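Local coordinates for DNA repair protein RAD7 (Saccharomyces cerevisiae, PDB 5ZB2) that acts in the global genome repair complex that promotes nucleotide excision repair of nontranscribed DNA, and binds Elc1, at residues 131-145 / 157-170. Residues are numbered along the deposited sequence; the frame is centred on the assembly and turned at random.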
loop_
_atom_site.group_PDB
_atom_site.type_symbol
_atom_site.label_atom_id
_atom_site.label_comp_id
_atom_site.label_asym_id
_atom_site.label_seq_id
_atom_site.Cartn_x
_atom_site.Cartn_y
_atom_site.Cartn_z
ATOM N N LEU A 131 -14.918 2.534 17.213
ATOM C CA LEU A 131 -13.800 3.248 16.602
ATOM C C LEU A 131 -13.651 4.609 17.266
ATOM O O LEU A 131 -14.610 5.387 17.315
ATOM C CB LEU A 131 -14.003 3.410 15.091
ATOM C CG LEU A 131 -12.802 3.935 14.293
ATOM C CD1 LEU A 131 -11.608 2.991 14.388
ATOM C CD2 LEU A 131 -13.174 4.166 12.835
ATOM N N ASN A 132 -12.446 4.890 17.768
ATOM C CA ASN A 132 -12.100 6.170 18.378
ATOM C C ASN A 132 -10.945 6.776 17.591
ATOM O O ASN A 132 -9.872 6.172 17.496
ATOM C CB ASN A 132 -11.721 5.982 19.850
ATOM C CG ASN A 132 -11.522 7.298 20.589
ATOM O OD1 ASN A 132 -11.119 8.307 20.008
ATOM N ND2 ASN A 132 -11.802 7.288 21.888
ATOM N N LEU A 133 -11.168 7.959 17.018
ATOM C CA LEU A 133 -10.175 8.635 16.192
ATOM C C LEU A 133 -9.940 10.042 16.719
ATOM O O LEU A 133 -10.895 10.801 16.921
ATOM C CB LEU A 133 -10.624 8.700 14.728
ATOM C CG LEU A 133 -10.970 7.385 14.027
ATOM C CD1 LEU A 133 -11.486 7.664 12.621
ATOM C CD2 LEU A 133 -9.777 6.445 13.979
ATOM N N ASP A 134 -8.670 10.390 16.904
ATOM C CA ASP A 134 -8.283 11.713 17.376
ATOM C C ASP A 134 -7.307 12.337 16.380
ATOM O O ASP A 134 -6.152 11.922 16.287
ATOM C CB ASP A 134 -7.638 11.622 18.758
ATOM C CG ASP A 134 -7.207 12.974 19.290
ATOM O OD1 ASP A 134 -7.631 14.001 18.721
ATOM O OD2 ASP A 134 -6.443 13.010 20.278
ATOM N N GLY A 135 -7.773 13.306 15.635
ATOM C CA GLY A 135 -6.961 13.965 14.663
ATOM C C GLY A 135 -6.973 13.461 13.240
ATOM O O GLY A 135 -6.005 13.651 12.580
ATOM N N PRO A 136 -8.031 12.833 12.758
ATOM C CA PRO A 136 -8.041 12.394 11.355
ATOM C C PRO A 136 -8.381 13.568 10.449
ATOM O O PRO A 136 -9.472 13.596 9.878
ATOM C CB PRO A 136 -9.145 11.339 11.322
ATOM C CG PRO A 136 -10.059 11.712 12.439
ATOM C CD PRO A 136 -9.197 12.329 13.505
ATOM N N PHE A 137 -7.476 14.536 10.334
ATOM C CA PHE A 137 -7.801 15.792 9.661
ATOM C C PHE A 137 -7.837 15.666 8.140
ATOM O O PHE A 137 -8.247 16.622 7.473
ATOM C CB PHE A 137 -6.810 16.890 10.069
ATOM C CG PHE A 137 -5.402 16.678 9.573
ATOM C CD1 PHE A 137 -4.491 15.952 10.325
ATOM C CD2 PHE A 137 -4.981 17.232 8.374
ATOM C CE1 PHE A 137 -3.194 15.766 9.883
ATOM C CE2 PHE A 137 -3.678 17.051 7.924
ATOM C CZ PHE A 137 -2.786 16.317 8.682
ATOM N N LEU A 138 -7.438 14.528 7.569
ATOM C CA LEU A 138 -7.491 14.383 6.115
ATOM C C LEU A 138 -8.899 14.068 5.611
ATOM O O LEU A 138 -9.226 14.387 4.464
ATOM C CB LEU A 138 -6.529 13.286 5.652
ATOM C CG LEU A 138 -5.023 13.514 5.820
ATOM C CD1 LEU A 138 -4.248 12.252 5.467
ATOM C CD2 LEU A 138 -4.535 14.670 4.965
ATOM N N ILE A 139 -9.742 13.462 6.445
ATOM C CA ILE A 139 -11.028 12.939 5.990
ATOM C C ILE A 139 -11.998 14.096 5.771
ATOM O O ILE A 139 -12.276 14.875 6.690
ATOM C CB ILE A 139 -11.599 11.938 7.006
ATOM C CG1 ILE A 139 -10.547 10.901 7.434
ATOM C CG2 ILE A 139 -12.834 11.252 6.437
ATOM C CD1 ILE A 139 -10.056 9.986 6.324
ATOM N N ASN A 140 -12.535 14.203 4.557
ATOM C CA ASN A 140 -13.540 15.214 4.259
ATOM C C ASN A 140 -14.943 14.654 4.487
ATOM O O ASN A 140 -15.142 13.451 4.673
ATOM C CB ASN A 140 -13.390 15.735 2.825
ATOM C CG ASN A 140 -13.636 14.669 1.775
ATOM O OD1 ASN A 140 -14.251 13.638 2.041
ATOM N ND2 ASN A 140 -13.156 14.920 0.562
ATOM N N GLU A 141 -15.929 15.556 4.466
ATOM C CA GLU A 141 -17.285 15.184 4.864
ATOM C C GLU A 141 -17.831 14.060 3.997
ATOM O O GLU A 141 -18.534 13.172 4.492
ATOM C CB GLU A 141 -18.208 16.404 4.807
ATOM C CG GLU A 141 -18.232 17.140 3.473
ATOM C CD GLU A 141 -19.304 18.227 3.429
ATOM O OE1 GLU A 141 -19.875 18.464 2.345
ATOM O OE2 GLU A 141 -19.582 18.841 4.482
ATOM N N ASP A 142 -17.512 14.074 2.703
ATOM C CA ASP A 142 -18.037 13.053 1.807
ATOM C C ASP A 142 -17.453 11.683 2.114
ATOM O O ASP A 142 -18.146 10.670 1.967
ATOM C CB ASP A 142 -17.761 13.452 0.361
ATOM C CG ASP A 142 -18.459 14.740 -0.022
ATOM O OD1 ASP A 142 -19.631 14.675 -0.451
ATOM O OD2 ASP A 142 -17.841 15.817 0.122
ATOM N N THR A 143 -16.198 11.625 2.557
ATOM C CA THR A 143 -15.633 10.346 2.970
ATOM C C THR A 143 -16.292 9.847 4.248
ATOM O O THR A 143 -16.586 8.652 4.372
ATOM C CB THR A 143 -14.123 10.468 3.157
ATOM O OG1 THR A 143 -13.530 10.910 1.933
ATOM C CG2 THR A 143 -13.519 9.126 3.548
ATOM N N TRP A 144 -16.542 10.745 5.207
ATOM C CA TRP A 144 -17.246 10.347 6.422
ATOM C C TRP A 144 -18.564 9.663 6.085
ATOM O O TRP A 144 -18.899 8.619 6.653
ATOM C CB TRP A 144 -17.487 11.560 7.326
ATOM C CG TRP A 144 -16.248 12.063 8.007
ATOM C CD1 TRP A 144 -15.729 13.326 7.941
ATOM C CD2 TRP A 144 -15.369 11.312 8.854
ATOM N NE1 TRP A 144 -14.584 13.405 8.697
ATOM C CE2 TRP A 144 -14.342 12.183 9.267
ATOM C CE3 TRP A 144 -15.352 9.987 9.302
ATOM C CZ2 TRP A 144 -13.310 11.774 10.102
ATOM C CZ3 TRP A 144 -14.322 9.582 10.136
ATOM C CH2 TRP A 144 -13.316 10.472 10.525
ATOM N N GLU A 145 -19.324 10.240 5.152
ATOM C CA GLU A 145 -20.595 9.640 4.754
ATOM C C GLU A 145 -20.398 8.213 4.257
ATOM O O GLU A 145 -21.112 7.295 4.676
ATOM C CB GLU A 145 -21.272 10.493 3.681
ATOM C CG GLU A 145 -22.612 9.923 3.222
ATOM C CD GLU A 145 -23.409 10.879 2.349
ATOM O OE1 GLU A 145 -22.877 11.946 1.974
ATOM O OE2 GLU A 145 -24.575 10.557 2.037
ATOM N N GLU A 157 -20.042 2.381 18.926
ATOM C CA GLU A 157 -19.258 3.362 19.666
ATOM C C GLU A 157 -18.431 4.170 18.680
ATOM O O GLU A 157 -17.656 3.600 17.905
ATOM C CB GLU A 157 -18.356 2.675 20.697
ATOM C CG GLU A 157 -17.515 3.625 21.514
ATOM C CD GLU A 157 -16.904 2.959 22.732
ATOM O OE1 GLU A 157 -16.213 1.931 22.566
ATOM O OE2 GLU A 157 -17.123 3.457 23.857
ATOM N N PHE A 158 -18.596 5.490 18.702
ATOM C CA PHE A 158 -17.851 6.371 17.812
ATOM C C PHE A 158 -17.452 7.625 18.572
ATOM O O PHE A 158 -18.316 8.345 19.085
ATOM C CB PHE A 158 -18.672 6.732 16.570
ATOM C CG PHE A 158 -17.903 7.516 15.542
ATOM C CD1 PHE A 158 -16.896 6.914 14.801
ATOM C CD2 PHE A 158 -18.183 8.855 15.318
ATOM C CE1 PHE A 158 -16.181 7.630 13.858
ATOM C CE2 PHE A 158 -17.469 9.579 14.372
ATOM C CZ PHE A 158 -16.470 8.962 13.641
ATOM N N HIS A 159 -16.144 7.867 18.651
ATOM C CA HIS A 159 -15.584 9.097 19.195
ATOM C C HIS A 159 -14.632 9.679 18.162
ATOM O O HIS A 159 -13.731 8.981 17.686
ATOM C CB HIS A 159 -14.836 8.845 20.511
ATOM C CG HIS A 159 -15.703 8.316 21.611
ATOM N ND1 HIS A 159 -15.854 8.967 22.817
ATOM C CD2 HIS A 159 -16.466 7.200 21.688
ATOM C CE1 HIS A 159 -16.674 8.276 23.589
ATOM N NE2 HIS A 159 -17.060 7.200 22.928
ATOM N N ILE A 160 -14.842 10.947 17.802
ATOM C CA ILE A 160 -13.955 11.658 16.890
ATOM C C ILE A 160 -13.582 12.998 17.510
ATOM O O ILE A 160 -14.409 13.646 18.162
ATOM C CB ILE A 160 -14.593 11.852 15.498
ATOM C CG1 ILE A 160 -13.638 12.648 14.599
ATOM C CG2 ILE A 160 -15.951 12.536 15.618
ATOM C CD1 ILE A 160 -14.016 12.630 13.149
ATOM N N SER A 161 -12.336 13.421 17.294
ATOM C CA SER A 161 -11.828 14.636 17.909
ATOM C C SER A 161 -10.847 15.330 16.972
ATOM O O SER A 161 -10.222 14.703 16.113
ATOM C CB SER A 161 -11.140 14.338 19.247
ATOM O OG SER A 161 -11.988 13.598 20.105
ATOM N N ASN A 162 -10.728 16.647 17.155
ATOM C CA ASN A 162 -9.661 17.456 16.562
ATOM C C ASN A 162 -9.651 17.377 15.031
ATOM O O ASN A 162 -8.672 16.958 14.409
ATOM C CB ASN A 162 -8.301 17.049 17.138
ATOM C CG ASN A 162 -8.074 17.607 18.523
ATOM O OD1 ASN A 162 -8.270 18.796 18.759
ATOM N ND2 ASN A 162 -7.673 16.750 19.452
ATOM N N THR A 163 -10.751 17.825 14.427
ATOM C CA THR A 163 -10.802 18.001 12.976
ATOM C C THR A 163 -11.971 18.909 12.636
ATOM O O THR A 163 -13.102 18.630 13.041
ATOM C CB THR A 163 -10.939 16.661 12.253
ATOM O OG1 THR A 163 -11.140 16.899 10.855
ATOM C CG2 THR A 163 -12.112 15.849 12.804
ATOM N N HIS A 164 -11.708 19.987 11.895
ATOM C CA HIS A 164 -12.770 20.891 11.476
ATOM C C HIS A 164 -13.432 20.443 10.177
ATOM O O HIS A 164 -14.321 21.139 9.679
ATOM C CB HIS A 164 -12.241 22.330 11.341
ATOM C CG HIS A 164 -11.246 22.531 10.239
ATOM N ND1 HIS A 164 -11.536 22.293 8.912
ATOM C CD2 HIS A 164 -9.971 22.987 10.267
ATOM C CE1 HIS A 164 -10.477 22.574 8.174
ATOM N NE2 HIS A 164 -9.514 22.996 8.972
ATOM N N ARG A 165 -13.031 19.294 9.634
ATOM C CA ARG A 165 -13.641 18.737 8.435
ATOM C C ARG A 165 -14.735 17.725 8.748
ATOM O O ARG A 165 -15.341 17.184 7.820
ATOM C CB ARG A 165 -12.570 18.092 7.547
ATOM C CG ARG A 165 -11.738 19.103 6.768
ATOM C CD ARG A 165 -10.576 18.450 6.035
ATOM N NE ARG A 165 -9.817 19.418 5.252
ATOM C CZ ARG A 165 -8.550 19.258 4.872
ATOM N NH1 ARG A 165 -7.875 18.167 5.211
ATOM N NH2 ARG A 165 -7.947 20.203 4.166
ATOM N N PHE A 166 -14.993 17.447 10.026
ATOM C CA PHE A 166 -16.169 16.683 10.440
ATOM C C PHE A 166 -17.312 17.678 10.623
ATOM O O PHE A 166 -17.455 18.299 11.679
ATOM C CB PHE A 166 -15.889 15.900 11.716
ATOM C CG PHE A 166 -16.940 14.880 12.040
ATOM C CD1 PHE A 166 -16.973 13.671 11.368
ATOM C CD2 PHE A 166 -17.896 15.129 13.013
ATOM C CE1 PHE A 166 -17.939 12.721 11.658
ATOM C CE2 PHE A 166 -18.866 14.184 13.311
ATOM C CZ PHE A 166 -18.889 12.979 12.631
ATOM N N THR A 167 -18.127 17.831 9.589
ATOM C CA THR A 167 -19.107 18.903 9.520
ATOM C C THR A 167 -20.459 18.445 10.057
ATOM O O THR A 167 -20.669 17.277 10.383
ATOM C CB THR A 167 -19.255 19.381 8.078
ATOM O OG1 THR A 167 -19.834 18.330 7.292
ATOM C CG2 THR A 167 -17.890 19.753 7.497
ATOM N N ASP A 168 -21.392 19.396 10.140
ATOM C CA ASP A 168 -22.763 19.061 10.516
ATOM C C ASP A 168 -23.343 18.001 9.587
ATOM O O ASP A 168 -24.052 17.090 10.035
ATOM C CB ASP A 168 -23.626 20.325 10.508
ATOM C CG ASP A 168 -23.410 21.186 11.739
ATOM O OD1 ASP A 168 -23.250 20.620 12.844
ATOM O OD2 ASP A 168 -23.393 22.429 11.607
ATOM N N LYS A 169 -23.039 18.090 8.289
ATOM C CA LYS A 169 -23.486 17.059 7.358
ATOM C C LYS A 169 -22.958 15.690 7.763
ATOM O O LYS A 169 -23.686 14.692 7.704
ATOM C CB LYS A 169 -23.037 17.407 5.939
ATOM C CG LYS A 169 -23.665 16.543 4.856
ATOM C CD LYS A 169 -23.157 16.928 3.472
ATOM C CE LYS A 169 -24.082 16.427 2.368
ATOM N NZ LYS A 169 -24.286 14.952 2.405
ATOM N N SER A 170 -21.691 15.623 8.182
ATOM C CA SER A 170 -21.105 14.348 8.586
ATOM C C SER A 170 -21.781 13.805 9.834
ATOM O O SER A 170 -22.003 12.596 9.953
ATOM C CB SER A 170 -19.605 14.516 8.828
ATOM O OG SER A 170 -19.004 15.242 7.772
HETATM O O HOH W 1 -12.017 11.081 19.690
HETATM O O HOH W 2 -11.718 14.771 9.255
HETATM O O HOH W 3 -21.584 13.927 2.587
#
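T167 OG1 joins two helix starts: it donates to E141 OE2 (2.9 Å), on the anti side and 23° out of the carboxylate plane, and accepts from S170 OG and, weakly, S170 N. Its chi1 of 67° sets the hydroxyl between backbone N and carbonyl carbon, where threonine can both N-cap helix 168-178 and hold the glutamate of helix 141-150. Further along, E145 OE1 and K169 NZ form a weak salt bridge at 3.3 Å.

From helix 141-150 the indole of W144 reaches in between I139 CG2 on one face and the edge of F166 on the other, a T-shaped pair. I160 CD1 meets its six-membered ring obliquely. A water accepts from W144 NE1 and T163 OG1 and donates to P136 O and I139 O, satisfying polar atoms beside this apolar core.

The parallel strands 131-134 and 157-161, bonded through L133 N to H159 O (2.8 Å) and G135 N to S161 O, turn L131, L133, F158 and I160 inward and N132, D134, H159 and S161 to the other face. At the ends of the strands, N162 ND2 donates to the syn lone pair of D134 OD1 (2.8 Å), the two flat groups nearly coplanar. G135 bends the chain with phi 93°, where a CB would jam against D134 O; R165 NH1 grips F137 O (2.8 Å). In this leucine-rich repeat solenoid, the backbone ladder thus fixes the register of neighbouring coils, aromatic rings pack between strands and helices, and directional side-chain bonds lie at turns and helix starts.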